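Local coordinates for protein CaaX farnesyltransferase beta subunit Ram1 (Aspergillus fumigatus, PDB 4L9P) that probably supplies the peptide-binding, zinc-carrying half of a heterodimeric farnesyltransferase that transfers a farnesyl group to the cysteine of C-terminal CaaX motifs, at residues Trp157-Leu162 and Ala211-Glu216; Cys163-Asp168 and Tyr436-Leu441. All blocks are in the same frame, centred on the assembly; numbering follows the deposited sequence.

Contact 1: residues Trp157-Leu162 and Ala211-Glu216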
# COMPACT_ATOMS: atom_id res chain seq x y z
N TRP B 157 -15.39 3.98 2.65
CA TRP B 157 -15.45 2.62 2.06
C TRP B 157 -16.87 2.28 1.68
O TRP B 157 -17.14 1.65 0.61
CB TRP B 157 -14.97 1.55 3.08
CG TRP B 157 -13.49 1.70 3.39
CD1 TRP B 157 -12.49 2.04 2.52
CD2 TRP B 157 -12.86 1.45 4.65
NE1 TRP B 157 -11.28 2.08 3.19
CE2 TRP B 157 -11.49 1.72 4.49
CE3 TRP B 157 -13.35 1.04 5.91
CZ2 TRP B 157 -10.58 1.60 5.55
CZ3 TRP B 157 -12.43 0.92 6.98
CH2 TRP B 157 -11.07 1.20 6.77
N ALA B 158 -17.84 2.64 2.53
CA ALA B 158 -19.26 2.32 2.23
C ALA B 158 -19.74 3.17 1.05
O ALA B 158 -20.40 2.63 0.14
CB ALA B 158 -20.11 2.55 3.48
N LEU B 159 -19.47 4.48 1.03
CA LEU B 159 -19.95 5.28 -0.12
C LEU B 159 -19.30 4.80 -1.42
O LEU B 159 -19.98 4.76 -2.45
CB LEU B 159 -19.63 6.76 0.09
CG LEU B 159 -20.42 7.42 1.22
CD1 LEU B 159 -19.86 8.83 1.45
CD2 LEU B 159 -21.96 7.44 0.87
N ALA B 160 -18.02 4.52 -1.39
CA ALA B 160 -17.34 4.04 -2.59
C ALA B 160 -17.96 2.73 -3.08
O ALA B 160 -18.25 2.60 -4.28
CB ALA B 160 -15.83 3.81 -2.29
N GLY B 161 -18.21 1.76 -2.19
CA GLY B 161 -18.87 0.51 -2.62
C GLY B 161 -20.26 0.74 -3.20
O GLY B 161 -20.60 0.15 -4.21
N LEU B 162 -21.03 1.60 -2.54
CA LEU B 162 -22.36 1.94 -3.07
C LEU B 162 -22.27 2.60 -4.44
O LEU B 162 -23.07 2.30 -5.35
CB LEU B 162 -23.09 2.86 -2.09
CG LEU B 162 -23.41 2.20 -0.75
CD1 LEU B 162 -23.93 3.28 0.27
CD2 LEU B 162 -24.42 1.06 -0.90
N ALA B 211 -16.56 14.44 -2.08
CA ALA B 211 -16.60 14.45 -3.54
C ALA B 211 -17.71 13.54 -4.05
O ALA B 211 -18.42 13.87 -5.00
CB ALA B 211 -15.23 14.03 -4.13
N MET B 212 -17.86 12.38 -3.44
CA MET B 212 -18.87 11.41 -3.94
C MET B 212 -20.28 11.95 -3.70
O MET B 212 -21.14 11.85 -4.60
CB MET B 212 -18.71 9.99 -3.31
CG MET B 212 -17.60 9.26 -3.92
SD MET B 212 -17.44 7.56 -3.29
CE MET B 212 -16.57 7.91 -1.70
N VAL B 213 -20.57 12.54 -2.55
CA VAL B 213 -21.94 13.04 -2.35
C VAL B 213 -22.18 14.32 -3.10
O VAL B 213 -23.32 14.60 -3.53
CB VAL B 213 -22.36 13.17 -0.82
CG1 VAL B 213 -22.23 11.83 -0.08
CG2 VAL B 213 -21.55 14.26 -0.07
N GLY B 214 -21.14 15.13 -3.28
CA GLY B 214 -21.25 16.37 -4.05
C GLY B 214 -22.04 17.46 -3.36
O GLY B 214 -22.43 17.34 -2.18
N GLY B 215 -22.24 18.55 -4.11
CA GLY B 215 -23.06 19.66 -3.68
C GLY B 215 -22.24 20.75 -3.03
O GLY B 215 -21.29 20.49 -2.29
N GLU B 216 -22.67 22.00 -3.23
CA GLU B 216 -21.95 23.15 -2.69
C GLU B 216 -21.87 23.14 -1.16
O GLU B 216 -20.83 23.53 -0.60
CB GLU B 216 -22.62 24.45 -3.20
CG GLU B 216 -22.02 25.73 -2.74
CD GLU B 216 -22.74 26.95 -3.35
OE1 GLU B 216 -23.63 26.75 -4.22
OE2 GLU B 216 -22.40 28.10 -2.96
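Met212 reaches across to the helix of Leu159 and Ala160 and ends against its backbone. The chain runs out extended through CG and then bends at chi3 (-80°), which lays the thioether alongside the helix. Its SD sits 3.6 Å from Ala160 CA, while CE turns back to meet Leu159 CB at 3.7 Å. An unbranched, flexible methionine suits this place because it can follow the helix surface. The small Ala160, whose CB is 4.2 Å from Met212 SD, lets the sulfur come close to the main chain. Leu159 covers the other part of the interface: with CG anti to its carbonyl carbon (chi1 -68°), it sends CD1 obliquely past Val213 CG1, 4.1 Å away. No hydrogen bond crosses between the two segments; across them the side chains meet by apolar packing. Just beyond Val213 the helix stops at Gly214, whose positive phi suits a residue without a side chain, and Arg173 hydrogen-bonds to Val213 O. The contact thus joins the C-terminal end of helix 200-213 to the second half of helix 151-164 in the alpha-alpha toroid. Ile500 packs on Met212 from a loop, and helix 431-444 touches Ala160 through Cys435.

Contact 2: residues Cys163-Asp168 and Tyr436-Leu441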
# COMPACT_ATOMS: atom_id res chain seq x y z
N CYS B 163 -21.35 3.56 -4.63
CA CYS B 163 -21.13 4.16 -5.96
C CYS B 163 -20.73 3.12 -6.99
O CYS B 163 -21.33 3.10 -8.09
CB CYS B 163 -20.06 5.27 -5.94
SG CYS B 163 -20.56 6.77 -5.13
N LEU B 164 -19.79 2.25 -6.68
CA LEU B 164 -19.39 1.21 -7.63
C LEU B 164 -20.59 0.37 -8.09
O LEU B 164 -20.73 0.07 -9.25
CB LEU B 164 -18.34 0.31 -6.94
CG LEU B 164 -16.97 1.03 -6.89
CD1 LEU B 164 -16.12 0.36 -5.77
CD2 LEU B 164 -16.24 0.88 -8.21
N LEU B 165 -21.44 0.02 -7.14
CA LEU B 165 -22.62 -0.79 -7.41
C LEU B 165 -23.76 -0.00 -8.08
O LEU B 165 -24.81 -0.59 -8.36
CB LEU B 165 -23.12 -1.41 -6.10
CG LEU B 165 -22.22 -2.55 -5.64
CD1 LEU B 165 -22.48 -2.84 -4.18
CD2 LEU B 165 -22.44 -3.87 -6.48
N GLY B 166 -23.56 1.29 -8.32
CA GLY B 166 -24.52 2.03 -9.14
C GLY B 166 -25.54 2.79 -8.36
O GLY B 166 -26.55 3.24 -8.98
N GLU B 167 -25.37 2.95 -7.04
CA GLU B 167 -26.28 3.79 -6.26
C GLU B 167 -26.01 5.26 -6.44
O GLU B 167 -24.86 5.69 -6.68
CB GLU B 167 -26.24 3.48 -4.77
CG GLU B 167 -26.47 2.01 -4.48
CD GLU B 167 -27.91 1.63 -4.68
OE1 GLU B 167 -28.73 1.80 -3.74
OE2 GLU B 167 -28.26 1.15 -5.80
N ASP B 168 -27.08 6.04 -6.26
CA ASP B 168 -26.94 7.49 -6.21
C ASP B 168 -26.75 7.80 -4.73
O ASP B 168 -27.63 7.52 -3.96
CB ASP B 168 -28.25 8.13 -6.71
CG ASP B 168 -28.29 9.61 -6.58
OD1 ASP B 168 -27.39 10.25 -6.03
OD2 ASP B 168 -29.28 10.18 -7.04
N TYR B 436 -12.58 -2.40 -1.60
CA TYR B 436 -11.43 -2.57 -2.48
C TYR B 436 -11.53 -3.79 -3.42
O TYR B 436 -11.01 -3.71 -4.53
CB TYR B 436 -10.10 -2.54 -1.69
CG TYR B 436 -9.86 -1.12 -1.17
CD1 TYR B 436 -9.80 -0.01 -2.04
CD2 TYR B 436 -9.72 -0.89 0.20
CE1 TYR B 436 -9.54 1.28 -1.59
CE2 TYR B 436 -9.48 0.39 0.65
CZ TYR B 436 -9.39 1.48 -0.20
OH TYR B 436 -9.16 2.76 0.26
N ALA B 437 -12.26 -4.84 -3.02
CA ALA B 437 -12.52 -5.92 -4.00
C ALA B 437 -13.43 -5.40 -5.12
O ALA B 437 -13.16 -5.69 -6.29
CB ALA B 437 -13.16 -7.11 -3.34
N LEU B 438 -14.44 -4.58 -4.78
CA LEU B 438 -15.29 -4.00 -5.83
C LEU B 438 -14.49 -3.06 -6.71
O LEU B 438 -14.67 -3.01 -7.92
CB LEU B 438 -16.50 -3.30 -5.22
CG LEU B 438 -17.52 -4.26 -4.56
CD1 LEU B 438 -18.52 -3.39 -3.79
CD2 LEU B 438 -18.25 -5.10 -5.60
N THR B 439 -13.59 -2.28 -6.11
CA THR B 439 -12.80 -1.31 -6.87
C THR B 439 -11.95 -2.07 -7.90
O THR B 439 -11.88 -1.71 -9.09
CB THR B 439 -11.91 -0.49 -5.91
OG1 THR B 439 -12.74 0.35 -5.10
CG2 THR B 439 -10.99 0.40 -6.70
N GLY B 440 -11.31 -3.16 -7.48
CA GLY B 440 -10.53 -3.97 -8.41
C GLY B 440 -11.36 -4.65 -9.49
O GLY B 440 -10.90 -4.72 -10.62
N LEU B 441 -12.56 -5.13 -9.14
CA LEU B 441 -13.42 -5.70 -10.16
C LEU B 441 -13.75 -4.60 -11.19
O LEU B 441 -13.78 -4.86 -12.40
CB LEU B 441 -14.67 -6.24 -9.49
CG LEU B 441 -15.65 -6.91 -10.52
CD1 LEU B 441 -15.01 -8.08 -11.33
CD2 LEU B 441 -16.87 -7.39 -9.70
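Leu164 CD1 lies over the turn of Leu438 and Thr439, 3.7 Å from Leu438 CB and 3.4 Å from Thr439 OG1. The leucine and threonine side chains pass at a slant. Leu165 adds a second contact, its CD1 meeting Leu438 CD1 at 4.0 Å with the two side chains roughly perpendicular. Although the CB of Leu165 does not point straight at the other helix, the side chain is long enough for its CD1 to come nearer. Thr439 suits a buried interface because its hydroxyl is satisfied within its own helix: chi1 of -68° sets OG1 beside the backbone N, and it hydrogen-bonds to Cys435 O. Helix 151-164 ends here in a Schellman motif in which Gly166 takes the positive phi that a side chain would oppose. This ending packs against helix 431-444 of the alpha-alpha toroid, the helix that carries the zinc ligand His433. The Thr439 side chain lies about 9 Å from that of Cys367, another zinc ligand. Farther out, Phe494, from a loop, touches Leu164, and Leu130 and Leu133 of helix 126-135 pack on Leu165. Arg126 NH2 hydrogen-bonds to Leu165 O at the helix end, and Tyr134 OH to Glu167 OE1.

In the fold
Helix 151-164 is shared by both contacts: in contact 1 Leu159 and Ala160 meet helix 200-213, and in contact 2 the C-terminal end that follows meets helix 431-444. The two centres lie 11 Å apart. Along the chain the order is 157-162, 163-168, 211-216 and 436-441, so the segments alternate; contact 1 joins segments 49 residues apart, whereas contact 2 brings together segments whose closest ends are 268 residues apart, consistent with an alpha-alpha toroid whose early and late helices meet as the ring closes. They also touch directly: Met212 SD packs 3.7 Å from Cys163 SG. Helix 151-164, which also carries Trp153, which lines the pocket of the bound isoprenoid analogue, thereby packs against both later helices.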